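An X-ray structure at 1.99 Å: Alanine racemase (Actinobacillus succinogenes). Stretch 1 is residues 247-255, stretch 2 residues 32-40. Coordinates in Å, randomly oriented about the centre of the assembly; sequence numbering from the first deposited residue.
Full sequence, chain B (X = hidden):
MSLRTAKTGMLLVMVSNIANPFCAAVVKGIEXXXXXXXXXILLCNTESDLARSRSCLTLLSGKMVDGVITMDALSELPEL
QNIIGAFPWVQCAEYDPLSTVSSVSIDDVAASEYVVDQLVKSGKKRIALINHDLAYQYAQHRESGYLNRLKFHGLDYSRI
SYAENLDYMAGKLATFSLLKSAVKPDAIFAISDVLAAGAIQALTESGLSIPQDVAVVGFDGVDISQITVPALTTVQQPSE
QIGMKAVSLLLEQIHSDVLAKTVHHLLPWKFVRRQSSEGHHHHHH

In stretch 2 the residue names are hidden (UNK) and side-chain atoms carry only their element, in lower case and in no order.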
# COMPACT_ATOMS: atom_id res chain seq x y z
N VAL B 247 14.30 13.22 -5.47
CA VAL B 247 15.05 13.91 -4.41
C VAL B 247 16.32 14.55 -4.87
O VAL B 247 16.58 15.72 -4.49
CB VAL B 247 15.31 13.00 -3.19
CG1 VAL B 247 16.21 13.72 -2.14
CG2 VAL B 247 13.99 12.59 -2.62
N SER B 248 17.10 13.81 -5.66
CA SER B 248 18.29 14.34 -6.28
C SER B 248 18.07 15.61 -7.07
O SER B 248 18.91 16.53 -6.99
CB SER B 248 18.96 13.31 -7.18
OG SER B 248 19.76 12.52 -6.32
N LEU B 249 16.96 15.66 -7.80
CA LEU B 249 16.60 16.84 -8.56
C LEU B 249 16.17 17.97 -7.63
O LEU B 249 16.45 19.19 -7.92
CB LEU B 249 15.53 16.52 -9.62
CG LEU B 249 15.84 15.51 -10.74
CD1 LEU B 249 14.61 15.30 -11.69
CD2 LEU B 249 17.02 16.00 -11.51
N LEU B 250 15.50 17.62 -6.54
CA LEU B 250 15.04 18.60 -5.57
C LEU B 250 16.24 19.19 -4.86
O LEU B 250 16.25 20.36 -4.53
CB LEU B 250 14.10 17.99 -4.50
CG LEU B 250 13.24 19.02 -3.77
CD1 LEU B 250 12.13 19.44 -4.71
CD2 LEU B 250 12.62 18.42 -2.50
N LEU B 251 17.25 18.37 -4.59
CA LEU B 251 18.49 18.87 -3.97
C LEU B 251 19.32 19.80 -4.87
O LEU B 251 19.95 20.74 -4.37
CB LEU B 251 19.34 17.70 -3.41
CG LEU B 251 18.77 16.87 -2.25
CD1 LEU B 251 19.60 15.54 -2.06
CD2 LEU B 251 18.57 17.64 -0.91
N GLU B 252 19.34 19.60 -6.17
CA GLU B 252 20.02 20.57 -7.01
C GLU B 252 19.39 21.94 -6.89
O GLU B 252 20.11 22.95 -6.93
CB GLU B 252 19.91 20.23 -8.47
CG GLU B 252 19.94 18.82 -8.73
CD GLU B 252 21.13 18.43 -9.53
OE1 GLU B 252 20.87 17.75 -10.55
OE2 GLU B 252 22.26 18.83 -9.13
N GLN B 253 18.05 21.98 -6.82
CA GLN B 253 17.35 23.21 -6.62
C GLN B 253 17.71 23.80 -5.28
O GLN B 253 18.01 24.99 -5.21
CB GLN B 253 15.85 23.03 -6.79
CG GLN B 253 15.49 22.74 -8.20
CD GLN B 253 14.03 22.38 -8.41
OE1 GLN B 253 13.15 23.21 -8.30
NE2 GLN B 253 13.78 21.12 -8.76
N ILE B 254 17.66 23.01 -4.22
CA ILE B 254 17.92 23.54 -2.87
C ILE B 254 19.38 24.03 -2.77
O ILE B 254 19.65 25.10 -2.20
CB ILE B 254 17.67 22.48 -1.76
CG1 ILE B 254 16.18 22.30 -1.49
CG2 ILE B 254 18.45 22.81 -0.44
CD1 ILE B 254 15.82 20.91 -1.00
N HIS B 255 20.29 23.31 -3.39
CA HIS B 255 21.72 23.63 -3.29
C HIS B 255 22.05 25.02 -3.83
O HIS B 255 21.69 25.36 -4.95
CB HIS B 255 22.57 22.57 -3.99
CG HIS B 255 22.67 21.29 -3.23
ND1 HIS B 255 23.44 20.23 -3.65
CD2 HIS B 255 22.09 20.90 -2.07
CE1 HIS B 255 23.33 19.24 -2.78
NE2 HIS B 255 22.52 19.62 -1.81
N UNK B 32 14.90 7.27 1.18
CA UNK B 32 16.29 6.80 1.22
C UNK B 32 17.21 7.94 0.89
O UNK B 32 18.13 8.16 1.61
c UNK B 32 16.27 3.29 -0.24
c UNK B 32 16.53 5.68 0.25
c UNK B 32 16.23 4.30 0.87
c UNK B 32 17.66 3.39 -0.91
n UNK B 32 17.93 2.19 -1.76
N UNK B 33 16.95 8.64 -0.21
CA UNK B 33 17.83 9.76 -0.58
C UNK B 33 17.71 10.94 0.33
O UNK B 33 18.73 11.51 0.68
o UNK B 33 18.16 8.90 -2.77
c UNK B 33 18.76 11.21 -2.43
c UNK B 33 17.77 10.09 -2.07
N UNK B 34 16.49 11.30 0.73
CA UNK B 34 16.29 12.47 1.60
C UNK B 34 17.01 12.29 2.93
O UNK B 34 17.69 13.21 3.37
c UNK B 34 14.77 12.78 1.79
N UNK B 35 16.96 11.08 3.54
CA UNK B 35 17.44 10.94 4.89
C UNK B 35 18.97 10.84 4.96
O UNK B 35 19.53 10.96 6.06
c UNK B 35 16.79 9.77 5.60
o UNK B 35 13.70 9.47 7.41
c UNK B 35 14.57 8.97 6.67
o UNK B 35 14.83 7.76 6.70
c UNK B 35 15.26 9.87 5.64
N UNK B 36 19.64 10.64 3.82
CA UNK B 36 21.12 10.74 3.70
C UNK B 36 21.60 12.16 3.54
O UNK B 36 22.82 12.43 3.61
n UNK B 36 23.26 5.92 4.85
c UNK B 36 21.63 10.02 2.46
c UNK B 36 22.54 7.89 3.65
c UNK B 36 21.56 8.50 2.57
c UNK B 36 22.47 6.36 3.64
N UNK B 37 20.65 13.05 3.28
CA UNK B 37 20.93 14.44 3.02
C UNK B 37 20.37 15.37 4.05
O UNK B 37 20.27 16.56 3.76
o UNK B 37 22.38 14.82 0.30
n UNK B 37 20.99 13.12 -0.02
c UNK B 37 21.35 14.24 0.58
c UNK B 37 20.44 14.78 1.64
N UNK B 38 19.96 14.84 5.21
CA UNK B 38 19.56 15.68 6.33
C UNK B 38 18.10 16.09 6.24
O UNK B 38 17.67 17.12 6.79
N UNK B 39 17.30 15.30 5.55
CA UNK B 39 15.87 15.62 5.47
C UNK B 39 15.05 14.46 5.94
O UNK B 39 15.42 13.33 5.73
c UNK B 39 15.50 15.96 4.04
c UNK B 39 15.75 19.70 3.50
c UNK B 39 16.02 17.30 3.61
c UNK B 39 17.71 18.67 2.58
c UNK B 39 17.22 17.41 2.94
c UNK B 39 15.27 18.46 3.85
c UNK B 39 16.94 19.80 2.85
o UNK B 39 17.38 21.04 2.49
N UNK B 40 13.91 14.78 6.57
CA UNK B 40 12.82 13.85 6.78
C UNK B 40 11.60 14.26 5.92
O UNK B 40 11.56 15.35 5.35
n UNK B 40 15.16 12.06 10.09
c UNK B 40 12.40 13.84 8.27
c UNK B 40 13.55 13.71 9.25
c UNK B 40 15.68 10.87 10.35
n UNK B 40 15.30 9.77 9.69
c UNK B 40 14.11 12.31 9.12
n UNK B 40 16.66 10.79 11.24
O HOH W 1 22.71 17.68 0.33

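Position 32 carries four carbons in an unbranched row ending in a nitrogen, the side chain of a lysine. Lys32 belongs to the helix that enters from earlier in the chain, but its amine leads away from stretch 1 and makes no contact there. At position 33 a single carbon bears one oxygen and one carbon, and that terminal carbon lies against Val247 CG1, with Ser248 and Leu251 at its margins. The branching at CB is that of threonine, and the methyl of Thr33 faces the other helix, CG2 lying 3.6 Å from Val247 CG1. Position 34 has one side-chain carbon, which faces Val247 CG1, and is therefore alanine. Val247 CG1 sits 3.8 Å from the backbone N of Ala34 and 4.3 Å from its CB, so the valine methyl rests against the helix backbone as well as its side chains.

Position 35 has three carbons, the third carrying two oxygens, which identifies glutamate; Glu35 is out of reach of stretch 1. Position 36 again shows four carbons in a row and a terminal nitrogen. This second lysine, Lys36, also makes no contact with stretch 1.

At position 37 there are two carbons; the second carries one oxygen and one nitrogen, a terminal amide, and meets Leu251 CD1. With only two carbons this is asparagine. Asn37 ND2 donates to Thr33 O at 2.9 Å, tying the side chain back to the preceding helix, while Leu251 CD1 packs 3.4 Å from Asn37 CG. Water 1 donates to Asn37 OD1 at 2.9 Å and lies 2.9 Å from His255 NE2, bridging the stretches. Position 38 has no side-chain atoms and is glycine; the positive phi of Gly38, 85°, favours that residue by itself.

Position 39 has one carbon leading to a six-carbon ring that bears an oxygen; the ring meets Leu251 CD2 and its oxygen Ile254 CG2, hence tyrosine. Leu251 CD2 approaches Tyr39 CE2 at 3.7 Å, and Ile254 CG2 lies 3.6 Å from Tyr39 OH, a hydroxyl hydrogen-bonded elsewhere in the structure. Position 40 shows three carbons, a nitrogen, and a carbon carrying two more nitrogens: arginine. Arg40 does not reach stretch 1; its NH1 forms a salt bridge with Glu35 OE2 at 2.8 Å, linking the strand to the preceding segment.

The contact buries 317 Å² and works by apolar packing, with no direct hydrogen bond across it. Val247, Leu251 and Ile254, spaced three or four residues apart, present one side of their helix. Val247 meets Thr33 and Ala34, Leu251 reaches Asn37 and Tyr39, and Ile254 packs against the tyrosine ring, while the water adds a polar link beside this packing.

Stretch 2, residues 32-40: KTAEKNGYR
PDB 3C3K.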